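Local structure of S-adenosyl-L-methionine-dependent 2-deoxy-scyllo-inosamine dehydrogenase (Bacillus circulans, 4M7S) at residues M195-I200 with D212-F217; L48-F53 with E202-D207; L4-E9 with P172-V177; L73-T78 with L107-F112; G34-A39 with A176-L181. The protein catalyses the radical S-adenosyl-L-methionine-dependent two-electron oxidation of 2-deoxy-scyllo-inosamine to amino-dideoxy-scyllo-inosose in butirosin biosynthesis, using two [4Fe-4S] clusters. All blocks are in the same frame, centred on the assembly; numbering follows the deposited sequence.

Contact 1. Residues M195-I200 with D212-F217; sequences MVMGNI and DKFTSF
The rings of F214 and F217, both on helix 212-217, each receive a methylene from a selenomethionine on one face. CG of M197 rides 3.4 Å above the plane of F214, displaced toward the rim, and comes closest to F214 CD2, at 3.5 Å. CG of M195 lies more squarely over F217, 4.2 Å from the ring centroid. F217 is also met by CE of M197, 3.6 Å from F217 CD2, in an oblique approach that is neither face-on nor edge-on. A bend at chi2 (-66°) turns the M197 chain so that SE passes over the backbone of F214, 3.7 Å from F214 CA, and the chain crosses both phenylalanine side chains at about a right angle. Both selenium atoms stand obliquely off the rings in Met-aromatic contacts, M197 SE against F214 and M195 SE, more distantly, against F217. In the iron-sulfur cluster-binding domain this packing joins the chain leading into strand 198-199, at one end of the mixed sheet, to helix 212-222, and it brings the F217 side chain to about 4 Å from a bound cluster at nearest atoms. On the exposed flank, the extended alkyl chain of K213 packs against M197 SE, with K213 CG 3.8 Å from it. Its NZ donates to V196 O at 2.9 Å, tilted 31° from the carbonyl plane. The neighbouring carbonyl, M197 O, bonds to ND2 of N211, while OD1 of the same N211 side chain bonds to F214 N near the start of the helix.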
# COMPACT_ATOMS: atom_id res chain seq x y z
N MSE A 195 -11.13 7.08 6.21
CA MSE A 195 -11.47 5.81 6.83
C MSE A 195 -10.30 5.26 7.64
O MSE A 195 -9.78 4.19 7.34
CB MSE A 195 -11.86 4.80 5.74
CG MSE A 195 -13.06 3.95 6.07
SE MSE A 195 -14.64 5.01 6.49
CE MSE A 195 -14.92 5.84 4.75
N VAL A 196 -9.88 6.00 8.66
CA VAL A 196 -8.83 5.52 9.55
C VAL A 196 -9.43 4.43 10.43
O VAL A 196 -10.41 4.66 11.14
CB VAL A 196 -8.27 6.64 10.43
CG1 VAL A 196 -7.28 6.07 11.46
CG2 VAL A 196 -7.58 7.70 9.56
N MSE A 197 -8.85 3.23 10.35
CA MSE A 197 -9.39 2.06 11.03
C MSE A 197 -8.72 1.88 12.39
O MSE A 197 -9.26 1.23 13.28
CB MSE A 197 -9.18 0.82 10.16
CG MSE A 197 -9.88 0.93 8.81
SE MSE A 197 -11.80 0.99 9.07
CE MSE A 197 -12.34 0.63 7.22
N GLY A 198 -7.55 2.47 12.55
CA GLY A 198 -6.85 2.47 13.82
C GLY A 198 -5.43 2.92 13.57
O GLY A 198 -5.14 3.45 12.50
N ASN A 199 -4.54 2.69 14.53
CA ASN A 199 -3.15 3.10 14.40
C ASN A 199 -2.27 2.01 15.03
O ASN A 199 -2.50 1.61 16.17
CB ASN A 199 -2.94 4.46 15.09
CG ASN A 199 -1.52 5.00 14.90
OD1 ASN A 199 -0.56 4.44 15.45
ND2 ASN A 199 -1.39 6.08 14.12
N ILE A 200 -1.28 1.53 14.28
CA ILE A 200 -0.45 0.42 14.72
C ILE A 200 0.53 0.79 15.83
O ILE A 200 1.14 -0.09 16.45
CB ILE A 200 0.35 -0.21 13.56
CG1 ILE A 200 1.28 0.84 12.94
CG2 ILE A 200 -0.59 -0.80 12.52
CD1 ILE A 200 2.47 0.25 12.26
N ASP A 212 -14.72 -3.94 14.48
CA ASP A 212 -16.05 -3.74 13.93
C ASP A 212 -16.07 -2.84 12.70
O ASP A 212 -16.72 -3.15 11.70
CB ASP A 212 -16.98 -3.18 15.01
CG ASP A 212 -18.39 -3.75 14.93
OD1 ASP A 212 -18.72 -4.38 13.90
OD2 ASP A 212 -19.16 -3.57 15.90
N LYS A 213 -15.34 -1.73 12.76
CA LYS A 213 -15.35 -0.74 11.68
C LYS A 213 -14.77 -1.30 10.38
O LYS A 213 -15.36 -1.12 9.30
CB LYS A 213 -14.60 0.52 12.11
CG LYS A 213 -14.81 1.74 11.21
CD LYS A 213 -13.97 2.91 11.69
CE LYS A 213 -13.94 4.05 10.68
NZ LYS A 213 -13.22 5.24 11.21
N PHE A 214 -13.63 -1.98 10.47
CA PHE A 214 -13.00 -2.55 9.29
C PHE A 214 -13.83 -3.71 8.75
O PHE A 214 -14.04 -3.83 7.55
CB PHE A 214 -11.58 -3.02 9.62
CG PHE A 214 -10.58 -2.81 8.51
CD1 PHE A 214 -10.96 -2.94 7.18
CD2 PHE A 214 -9.28 -2.47 8.80
CE1 PHE A 214 -10.05 -2.76 6.15
CE2 PHE A 214 -8.34 -2.26 7.78
CZ PHE A 214 -8.72 -2.40 6.46
N THR A 215 -14.30 -4.57 9.65
CA THR A 215 -15.09 -5.74 9.28
C THR A 215 -16.39 -5.37 8.56
O THR A 215 -16.74 -5.96 7.54
CB THR A 215 -15.38 -6.61 10.51
OG1 THR A 215 -14.13 -7.06 11.05
CG2 THR A 215 -16.24 -7.80 10.14
N SER A 216 -17.12 -4.41 9.11
CA SER A 216 -18.37 -4.01 8.48
C SER A 216 -18.09 -3.28 7.16
O SER A 216 -18.85 -3.42 6.20
CB SER A 216 -19.21 -3.14 9.42
OG SER A 216 -18.54 -1.94 9.75
N PHE A 217 -16.99 -2.53 7.11
CA PHE A 217 -16.66 -1.79 5.89
C PHE A 217 -16.39 -2.76 4.75
O PHE A 217 -16.92 -2.60 3.65
CB PHE A 217 -15.44 -0.88 6.11
CG PHE A 217 -15.11 -0.01 4.92
CD1 PHE A 217 -15.92 1.07 4.59
CD2 PHE A 217 -13.98 -0.26 4.15
CE1 PHE A 217 -15.61 1.88 3.50
CE2 PHE A 217 -13.66 0.55 3.07
CZ PHE A 217 -14.47 1.62 2.74

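Contact 2. Residues L48-F53 with E202-D207; sequences LSSLDF and EQHISD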
# COMPACT_ATOMS: atom_id res chain seq x y z
N LEU A 48 3.59 -7.94 12.11
CA LEU A 48 3.48 -8.75 10.90
C LEU A 48 4.18 -10.08 11.14
O LEU A 48 3.74 -11.13 10.65
CB LEU A 48 4.05 -8.02 9.68
CG LEU A 48 3.24 -6.84 9.12
CD1 LEU A 48 3.92 -6.25 7.86
CD2 LEU A 48 1.79 -7.26 8.80
N SER A 49 5.25 -10.04 11.92
CA SER A 49 5.96 -11.27 12.26
C SER A 49 5.10 -12.19 13.13
O SER A 49 5.13 -13.41 12.97
CB SER A 49 7.28 -10.98 12.97
OG SER A 49 8.04 -12.15 13.07
N SER A 50 4.36 -11.61 14.07
CA SER A 50 3.50 -12.38 14.97
C SER A 50 2.35 -13.06 14.20
O SER A 50 1.68 -13.96 14.71
CB SER A 50 2.91 -11.46 16.04
OG SER A 50 1.96 -10.57 15.47
N LEU A 51 2.12 -12.62 12.97
CA LEU A 51 1.09 -13.21 12.11
C LEU A 51 1.69 -14.19 11.10
O LEU A 51 0.97 -14.76 10.29
CB LEU A 51 0.35 -12.10 11.34
CG LEU A 51 -0.47 -11.09 12.14
CD1 LEU A 51 -0.77 -9.85 11.28
CD2 LEU A 51 -1.77 -11.72 12.65
N ASP A 52 3.01 -14.38 11.14
CA ASP A 52 3.71 -15.14 10.09
C ASP A 52 3.29 -14.65 8.70
O ASP A 52 3.05 -15.44 7.79
CB ASP A 52 3.44 -16.64 10.24
CG ASP A 52 4.43 -17.50 9.47
OD1 ASP A 52 5.43 -16.95 8.96
OD2 ASP A 52 4.21 -18.72 9.37
N PHE A 53 3.21 -13.33 8.55
CA PHE A 53 2.72 -12.72 7.31
C PHE A 53 3.48 -13.17 6.06
O PHE A 53 4.71 -13.05 6.00
CB PHE A 53 2.75 -11.20 7.41
CG PHE A 53 2.23 -10.51 6.19
CD1 PHE A 53 0.89 -10.63 5.83
CD2 PHE A 53 3.08 -9.77 5.39
CE1 PHE A 53 0.41 -10.00 4.69
CE2 PHE A 53 2.61 -9.14 4.26
CZ PHE A 53 1.28 -9.25 3.90
N GLU A 202 -0.63 2.08 18.40
CA GLU A 202 -1.49 2.00 19.58
C GLU A 202 -2.20 0.65 19.70
O GLU A 202 -2.81 0.35 20.72
CB GLU A 202 -2.55 3.10 19.55
CG GLU A 202 -2.07 4.48 19.13
CD GLU A 202 -3.22 5.40 18.78
OE1 GLU A 202 -4.37 5.09 19.17
OE2 GLU A 202 -2.99 6.44 18.12
N GLN A 203 -2.15 -0.15 18.64
CA GLN A 203 -2.97 -1.34 18.58
C GLN A 203 -2.43 -2.29 17.52
O GLN A 203 -1.88 -1.85 16.51
CB GLN A 203 -4.41 -0.95 18.24
CG GLN A 203 -5.41 -2.08 18.25
CD GLN A 203 -6.84 -1.58 18.24
OE1 GLN A 203 -7.15 -0.55 17.64
NE2 GLN A 203 -7.73 -2.30 18.92
N HIS A 204 -2.57 -3.59 17.75
CA HIS A 204 -2.08 -4.59 16.82
C HIS A 204 -2.84 -4.53 15.50
O HIS A 204 -4.07 -4.40 15.48
CB HIS A 204 -2.19 -5.99 17.43
CG HIS A 204 -1.32 -7.01 16.76
ND1 HIS A 204 -1.57 -7.49 15.49
CD2 HIS A 204 -0.21 -7.65 17.20
CE1 HIS A 204 -0.64 -8.37 15.17
NE2 HIS A 204 0.19 -8.50 16.19
N ILE A 205 -2.11 -4.63 14.40
CA ILE A 205 -2.73 -4.48 13.10
C ILE A 205 -3.74 -5.59 12.83
O ILE A 205 -4.68 -5.40 12.06
CB ILE A 205 -1.71 -4.40 11.97
CG1 ILE A 205 -2.40 -3.91 10.69
CG2 ILE A 205 -0.99 -5.74 11.79
CD1 ILE A 205 -1.48 -3.70 9.53
N SER A 206 -3.58 -6.74 13.49
CA SER A 206 -4.55 -7.81 13.32
C SER A 206 -5.86 -7.43 13.98
O SER A 206 -6.94 -7.77 13.49
CB SER A 206 -4.03 -9.11 13.92
OG SER A 206 -5.01 -10.13 13.78
N ASP A 207 -5.76 -6.76 15.13
CA ASP A 207 -6.95 -6.33 15.87
C ASP A 207 -7.67 -5.20 15.14
O ASP A 207 -8.89 -5.08 15.20
CB ASP A 207 -6.57 -5.88 17.28
CG ASP A 207 -6.09 -7.02 18.15
OD1 ASP A 207 -6.58 -8.16 17.97
OD2 ASP A 207 -5.22 -6.79 19.00
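H204 and S50 make the closest approach of this contact, on its outer, more solvent-accessible side: NE2 of H204 donates to S50 OG over 2.8 Å, with OG only 5° out of the imidazole plane. Within its own segment the other ring nitrogen, ND1, accepts from S206 N at 2.9 Å, again in the ring plane, with an N-H...N angle of 164°. The imidazole is thus gripped at two points of its edge and fixed in rotation, a pattern consistent with a neutral ring protonated on NE2. S50 OG is also hydrogen-bonded to Q47 O, one turn back in its helix. The bond from S206 N is a capping bond: H204 is the N-cap residue of helix 205-209 of the cluster-binding domain, while the partner segment closes helix 38-50 of the radical SAM domain. That helix stops in a Schellman motif, where D52 takes positive phi and F53 N returns to L48 O at 3.1 Å. Below the polar rim, L51 runs past H204 in the opposite direction, with CG 4.1 Å from CE1 at the ring edge. Its CD2 meets S206 CB at 3.7 Å, the tightest carbon contact between the segments. The buried side is looser across this pair: L51 CD1 lies 4.1 Å from I205 CG2, and L48 CD2 stands 4.4 Å from the same methyl. Inward, both L48 and I205 pack on I8 of strand 7-10, and L48 also on F5; I205 N bonds to OE1 of Q47.

Contact 3. Residues L4-E9 with P172-V177; sequences LFSMIE and PSNLAV
M7, I8 and E9 pair in parallel with L175, A176 and V177, joining strand 7-10, at the start of the radical SAM fold, to strand 175-178 of the cluster-binding domain within one mixed sheet. Pairing begins at N174 O, which is gripped by two amides: M7 N reaches it at 3.0 Å in a nearly linear C=O...N approach (172°), and S6 N at 2.8 Å, tilted 31° from the carbonyl plane. S6 OG adds a weak bond to the same oxygen. Next in register, A176 N donates to M7 O at 3.1 Å, and A176 O accepts from E9 N at 2.9 Å. Alpha-carbon C-H groups supplement these acceptors, L175 CA facing M7 O and I8 CA facing A176 O. The outward side of each strand is paired too, I8 with R56 and S58 and V177 with L185. The N174 side chain is held by Q241 and K3, its ND2 also by a glycerol probably from the crystallisation liquor. On one sheet face M7 and L175 lie side by side, pointing the same way, with M7 CG 3.5 Å from L175 CD2. F5, just before the strand, has CG between its backbone N and carbonyl carbon (chi1 44°); its ring carries L4 CG on one face and, offset toward the rim of the other, A176 CB, 4.0 Å from F5 CD2.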
# COMPACT_ATOMS: atom_id res chain seq x y z
N LEU A 4 -6.94 -12.70 6.41
CA LEU A 4 -5.98 -11.62 6.60
C LEU A 4 -5.73 -10.92 5.26
O LEU A 4 -5.93 -11.52 4.20
CB LEU A 4 -4.66 -12.16 7.15
CG LEU A 4 -3.66 -11.16 7.73
CD1 LEU A 4 -4.17 -10.61 9.06
CD2 LEU A 4 -2.27 -11.78 7.90
N PHE A 5 -5.30 -9.66 5.31
CA PHE A 5 -4.92 -8.95 4.10
C PHE A 5 -3.82 -9.71 3.36
O PHE A 5 -3.01 -10.40 3.98
CB PHE A 5 -4.45 -7.52 4.43
CG PHE A 5 -3.54 -7.45 5.63
CD1 PHE A 5 -2.17 -7.64 5.49
CD2 PHE A 5 -4.06 -7.18 6.89
CE1 PHE A 5 -1.34 -7.58 6.60
CE2 PHE A 5 -3.23 -7.11 8.00
CZ PHE A 5 -1.87 -7.31 7.85
N SER A 6 -3.81 -9.61 2.04
CA SER A 6 -2.82 -10.31 1.24
C SER A 6 -1.72 -9.34 0.80
O SER A 6 -0.64 -9.75 0.39
CB SER A 6 -3.47 -10.97 0.03
OG SER A 6 -3.95 -10.00 -0.87
N MSE A 7 -2.02 -8.04 0.90
CA MSE A 7 -1.06 -6.99 0.56
C MSE A 7 -1.12 -5.92 1.64
O MSE A 7 -2.21 -5.54 2.10
CB MSE A 7 -1.36 -6.38 -0.82
CG MSE A 7 -0.73 -4.98 -1.06
SE MSE A 7 1.23 -4.94 -1.32
CE MSE A 7 1.28 -5.43 -3.21
N ILE A 8 0.05 -5.46 2.08
CA ILE A 8 0.09 -4.31 2.97
C ILE A 8 1.00 -3.24 2.38
O ILE A 8 2.12 -3.54 1.96
CB ILE A 8 0.53 -4.69 4.41
CG1 ILE A 8 0.63 -3.44 5.28
CG2 ILE A 8 1.87 -5.44 4.40
CD1 ILE A 8 0.63 -3.74 6.75
N GLU A 9 0.50 -2.01 2.33
CA GLU A 9 1.25 -0.89 1.76
C GLU A 9 1.70 -0.00 2.90
O GLU A 9 0.87 0.48 3.67
CB GLU A 9 0.36 -0.05 0.84
CG GLU A 9 0.44 -0.40 -0.62
CD GLU A 9 -0.41 0.52 -1.47
OE1 GLU A 9 -0.41 1.74 -1.21
OE2 GLU A 9 -1.09 0.02 -2.39
N PRO A 172 -10.84 -3.54 0.36
CA PRO A 172 -10.76 -3.62 1.83
C PRO A 172 -10.71 -5.05 2.37
O PRO A 172 -10.47 -5.22 3.57
CB PRO A 172 -12.05 -2.95 2.30
CG PRO A 172 -12.53 -2.14 1.13
CD PRO A 172 -12.09 -2.90 -0.08
N SER A 173 -10.93 -6.06 1.52
CA SER A 173 -10.80 -7.45 1.94
C SER A 173 -9.37 -8.00 1.76
O SER A 173 -9.05 -9.08 2.27
CB SER A 173 -11.77 -8.33 1.16
OG SER A 173 -13.10 -7.88 1.31
N ASN A 174 -8.55 -7.27 1.02
CA ASN A 174 -7.22 -7.76 0.63
C ASN A 174 -6.05 -6.85 1.01
O ASN A 174 -4.90 -7.29 1.04
CB ASN A 174 -7.16 -7.98 -0.89
CG ASN A 174 -8.01 -9.14 -1.33
OD1 ASN A 174 -7.85 -10.25 -0.84
ND2 ASN A 174 -8.94 -8.88 -2.25
N LEU A 175 -6.35 -5.60 1.29
CA LEU A 175 -5.31 -4.58 1.38
C LEU A 175 -5.44 -3.78 2.66
O LEU A 175 -6.54 -3.33 3.01
CB LEU A 175 -5.43 -3.65 0.17
CG LEU A 175 -4.40 -2.57 -0.20
CD1 LEU A 175 -4.94 -1.18 0.10
CD2 LEU A 175 -3.05 -2.79 0.48
N ALA A 176 -4.32 -3.64 3.37
CA ALA A 176 -4.21 -2.66 4.44
C ALA A 176 -3.17 -1.62 4.03
O ALA A 176 -2.13 -1.97 3.47
CB ALA A 176 -3.80 -3.34 5.75
N VAL A 177 -3.44 -0.35 4.33
CA VAL A 177 -2.46 0.70 4.14
C VAL A 177 -2.04 1.22 5.50
O VAL A 177 -2.89 1.44 6.35
CB VAL A 177 -3.03 1.88 3.32
CG1 VAL A 177 -2.00 3.01 3.21
CG2 VAL A 177 -3.44 1.43 1.94

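Contact 4. Residues L73-T78 with L107-F112; sequences LFVGMT and LGIQKF
V75 is the first residue of helix 73-78 to meet the 107-112 segment, and it carries most of the apolar contact. Its CG1, anti to the backbone N (chi1 173°), enters the bend where helix 98-107 gives way to the next strand: it lies 3.6 Å from L107 CB, 4.0 Å from G108 N and 3.8 Å from I109 CD1. The second methyl, CG2, touches the same I109 CD1 at 3.9 Å. The V75 side chain crosses those of L107 and I109 at about a right angle, its methyls set between them. At G76 the helix has no side chain, and the backbones come together, G76 CA 5.1 Å from L107 CA and 4.1 Å from L107 O. M77 turns away from this contact. T78 points back toward it, but its OG1 is engaged within the helix, donating to V75 O at 2.7 Å in the carbonyl plane, on a lone pair. L107 O is hydrogen-bonded to OG1 of T79, the residue after T78. G108, next to V75 CG1, adopts positive phi (144°) in the Schellman motif ending helix 98-107; at these angles a CB would press on the preceding carbonyl oxygen. I109 sets its CG2 over one face of the F112 ring, offset toward the rim. L104 of helix 98-107 touches V75, I109 and F112, completing this corner of a beta-alpha-beta crossover in which helix 98-107 connects the adjacent parallel strands 86-91 and 111-116, while on another flank F74 of helix 71-81 stacks on Y41 of helix 38-50.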
# COMPACT_ATOMS: atom_id res chain seq x y z
N LEU A 73 17.57 -0.47 5.52
CA LEU A 73 17.27 -0.99 6.85
C LEU A 73 15.89 -1.63 6.87
O LEU A 73 15.72 -2.77 7.33
CB LEU A 73 17.30 0.18 7.84
CG LEU A 73 17.43 0.05 9.36
CD1 LEU A 73 16.23 0.67 10.03
CD2 LEU A 73 17.68 -1.38 9.84
N PHE A 74 14.90 -0.89 6.37
CA PHE A 74 13.52 -1.36 6.35
C PHE A 74 13.35 -2.62 5.50
O PHE A 74 12.63 -3.54 5.88
CB PHE A 74 12.56 -0.26 5.86
CG PHE A 74 12.42 0.89 6.82
CD1 PHE A 74 12.85 0.78 8.12
CD2 PHE A 74 11.86 2.09 6.40
CE1 PHE A 74 12.72 1.84 9.01
CE2 PHE A 74 11.72 3.15 7.28
CZ PHE A 74 12.15 3.02 8.58
N VAL A 75 14.00 -2.65 4.34
CA VAL A 75 13.93 -3.84 3.49
C VAL A 75 14.63 -5.04 4.14
O VAL A 75 14.12 -6.16 4.12
CB VAL A 75 14.54 -3.55 2.10
CG1 VAL A 75 14.61 -4.82 1.28
CG2 VAL A 75 13.70 -2.49 1.38
N GLY A 76 15.81 -4.80 4.73
CA GLY A 76 16.54 -5.84 5.42
C GLY A 76 15.73 -6.42 6.58
O GLY A 76 15.78 -7.63 6.84
N MSE A 77 15.00 -5.56 7.27
CA MSE A 77 14.15 -6.02 8.38
C MSE A 77 13.00 -6.91 7.93
O MSE A 77 12.57 -7.80 8.67
CB MSE A 77 13.61 -4.83 9.18
CG MSE A 77 14.67 -4.08 9.98
SE MSE A 77 13.96 -2.48 10.89
CE MSE A 77 12.87 -3.38 12.22
N THR A 78 12.49 -6.70 6.72
CA THR A 78 11.39 -7.54 6.25
C THR A 78 11.87 -8.96 6.10
O THR A 78 11.15 -9.91 6.45
CB THR A 78 10.80 -7.08 4.90
OG1 THR A 78 11.71 -7.39 3.85
CG2 THR A 78 10.51 -5.61 4.93
N LEU A 107 18.93 -7.27 -0.55
CA LEU A 107 18.27 -7.08 0.74
C LEU A 107 16.91 -7.77 0.86
O LEU A 107 16.45 -8.03 1.97
CB LEU A 107 18.14 -5.59 1.06
CG LEU A 107 19.46 -4.85 1.28
CD1 LEU A 107 19.17 -3.37 1.36
CD2 LEU A 107 20.17 -5.32 2.52
N GLY A 108 16.26 -8.06 -0.27
CA GLY A 108 15.02 -8.81 -0.24
C GLY A 108 13.94 -8.45 -1.25
O GLY A 108 12.99 -9.21 -1.42
N ILE A 109 14.07 -7.29 -1.91
CA ILE A 109 13.04 -6.89 -2.88
C ILE A 109 12.95 -7.91 -4.01
O ILE A 109 13.96 -8.23 -4.65
CB ILE A 109 13.31 -5.49 -3.49
CG1 ILE A 109 13.29 -4.41 -2.40
CG2 ILE A 109 12.25 -5.16 -4.58
CD1 ILE A 109 12.04 -4.43 -1.53
N GLN A 110 11.75 -8.42 -4.27
CA GLN A 110 11.57 -9.42 -5.32
C GLN A 110 11.07 -8.80 -6.62
O GLN A 110 11.12 -9.43 -7.68
CB GLN A 110 10.61 -10.51 -4.85
CG GLN A 110 11.17 -11.35 -3.70
CD GLN A 110 10.20 -12.39 -3.22
OE1 GLN A 110 9.27 -12.75 -3.93
NE2 GLN A 110 10.43 -12.89 -2.00
N LYS A 111 10.59 -7.56 -6.56
CA LYS A 111 10.08 -6.93 -7.77
C LYS A 111 10.12 -5.41 -7.69
O LYS A 111 9.78 -4.82 -6.66
CB LYS A 111 8.65 -7.41 -8.05
CG LYS A 111 8.14 -7.11 -9.45
CD LYS A 111 6.97 -8.03 -9.75
CE LYS A 111 6.29 -7.70 -11.06
NZ LYS A 111 5.03 -8.49 -11.28
N PHE A 112 10.54 -4.79 -8.79
CA PHE A 112 10.49 -3.35 -8.95
C PHE A 112 9.48 -3.00 -10.05
O PHE A 112 9.58 -3.49 -11.18
CB PHE A 112 11.86 -2.79 -9.35
CG PHE A 112 12.95 -3.05 -8.33
CD1 PHE A 112 13.67 -4.24 -8.35
CD2 PHE A 112 13.26 -2.10 -7.37
CE1 PHE A 112 14.69 -4.48 -7.41
CE2 PHE A 112 14.28 -2.33 -6.43
CZ PHE A 112 14.99 -3.51 -6.45

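Contact 5. Residues G34-A39 with A176-L181; sequences GEMDPA and AVVTVL. With IMD (imidazole), chain F.
M36 and V180 meet where the chain enters helix 38-50 and leaves strand 175-178. The selenomethionine runs out with CG anti to the backbone N (chi1 179°), passing CG 3.7 Å from V180 O, then bends at chi3 (-72°). That bend lays CE close to T179 O, at 3.1 Å, and against V178 CG1, at 4.1 Å. V180 answers from its own side: CG1 lies over the backbone, 3.6 Å from M36 N and 3.9 Å from E35 C, rather than beside the selenium. The M36 backbone is itself bonded to V12, and V180 N to OE1 of E11. D37 turns outward as N-cap of helix 38-50; its OD1 takes A39 N at 2.9 Å, from above the carboxylate plane. An imidazole, probably from the crystallisation liquor, lies against the same carboxylate at a doubtfully short distance. One water lies between the segments, accepting from D37 N at 3.0 Å and placed at a doubtfully short distance from V180 O. With no direct hydrogen bond between them, the two segments, one from the radical SAM domain and one from the cluster-binding domain, meet mainly through apolar side chains.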
# COMPACT_ATOMS: atom_id res chain seq x y z
N GLY A 34 7.85 13.83 7.14
CA GLY A 34 8.56 13.31 5.99
C GLY A 34 8.79 11.80 6.05
O GLY A 34 8.41 11.07 5.14
N GLU A 35 9.41 11.32 7.12
CA GLU A 35 9.73 9.89 7.16
C GLU A 35 9.16 9.12 8.33
O GLU A 35 9.01 9.64 9.43
CB GLU A 35 11.23 9.67 7.07
CG GLU A 35 11.60 8.86 5.86
CD GLU A 35 13.05 8.95 5.54
OE1 GLU A 35 13.82 8.19 6.16
OE2 GLU A 35 13.42 9.80 4.70
N MSE A 36 8.86 7.85 8.08
CA MSE A 36 8.35 7.00 9.15
C MSE A 36 9.42 6.79 10.22
O MSE A 36 10.57 6.48 9.91
CB MSE A 36 7.86 5.66 8.60
CG MSE A 36 7.34 4.76 9.71
SE MSE A 36 6.59 3.08 9.08
CE MSE A 36 4.94 3.77 8.28
N ASP A 37 9.03 6.98 11.48
CA ASP A 37 9.88 6.65 12.62
C ASP A 37 10.34 5.19 12.51
O ASP A 37 9.51 4.29 12.39
CB ASP A 37 9.10 6.87 13.93
CG ASP A 37 9.96 6.75 15.18
OD1 ASP A 37 11.03 6.10 15.13
OD2 ASP A 37 9.57 7.30 16.23
N PRO A 38 11.66 4.94 12.53
CA PRO A 38 12.14 3.55 12.46
C PRO A 38 11.59 2.68 13.59
O PRO A 38 11.39 1.48 13.40
CB PRO A 38 13.67 3.68 12.58
CG PRO A 38 13.93 5.13 12.94
CD PRO A 38 12.76 5.91 12.43
N ALA A 39 11.32 3.28 14.74
CA ALA A 39 10.67 2.58 15.83
C ALA A 39 9.26 2.14 15.43
O ALA A 39 8.80 1.07 15.82
CB ALA A 39 10.60 3.45 17.04
N ALA A 176 -4.32 -3.64 3.37
CA ALA A 176 -4.21 -2.66 4.44
C ALA A 176 -3.17 -1.62 4.03
O ALA A 176 -2.13 -1.97 3.47
CB ALA A 176 -3.80 -3.34 5.75
N VAL A 177 -3.44 -0.35 4.33
CA VAL A 177 -2.46 0.70 4.14
C VAL A 177 -2.04 1.22 5.50
O VAL A 177 -2.89 1.44 6.35
CB VAL A 177 -3.03 1.88 3.32
CG1 VAL A 177 -2.00 3.01 3.21
CG2 VAL A 177 -3.44 1.43 1.94
N VAL A 178 -0.74 1.41 5.70
CA VAL A 178 -0.22 2.03 6.92
C VAL A 178 0.51 3.33 6.54
O VAL A 178 1.46 3.31 5.76
CB VAL A 178 0.77 1.08 7.63
CG1 VAL A 178 1.38 1.76 8.87
CG2 VAL A 178 0.09 -0.23 8.00
N THR A 179 0.05 4.47 7.07
CA THR A 179 0.60 5.77 6.73
C THR A 179 1.85 6.05 7.54
O THR A 179 2.19 5.25 8.43
CB THR A 179 -0.41 6.90 6.99
OG1 THR A 179 -0.59 7.05 8.40
CG2 THR A 179 -1.76 6.59 6.31
N VAL A 180 2.51 7.17 7.26
CA VAL A 180 3.79 7.48 7.93
C VAL A 180 3.64 7.53 9.43
O VAL A 180 4.60 7.26 10.15
CB VAL A 180 4.40 8.85 7.55
CG1 VAL A 180 5.67 8.67 6.73
CG2 VAL A 180 3.38 9.77 6.89
N LEU A 181 2.46 7.93 9.88
CA LEU A 181 2.21 8.11 11.31
C LEU A 181 1.50 6.91 11.92
O LEU A 181 1.10 6.94 13.09
CB LEU A 181 1.45 9.41 11.56
CG LEU A 181 2.18 10.69 11.15
CD1 LEU A 181 1.32 11.92 11.40
CD2 LEU A 181 3.52 10.82 11.88
N1 IMD F . 11.19 7.18 18.08
C2 IMD F . 12.47 6.98 18.45
N3 IMD F . 12.69 7.64 19.61
C4 IMD F . 11.54 8.27 19.97
C5 IMD F . 10.59 7.98 19.00
O HOH W 1 6.28 8.01 11.90

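Overall arrangement
The contacts follow one mixed sheet and its helical cover. Contacts 3 and 5 share A176 and V177, and E9 O to V178 N (2.8 Å) extends the strand pairing from one toward the other. Contact 2 sits over contact 3, with I205 CD1 3.5 Å from I8 CD1, and meets contact 1 through I200 and I205. Contact 1 reaches contact 3 near the auxiliary cluster: F217 CE2 touches CG of P172, a pocket residue, at 3.5 Å. Contact 5 lies farther from the metal sites, its V180 side chain about 13 Å from a cluster at nearest atoms. Contact 4 touches contact 5 through F74 and P38, but its centre is about 27 Å from that of contact 1.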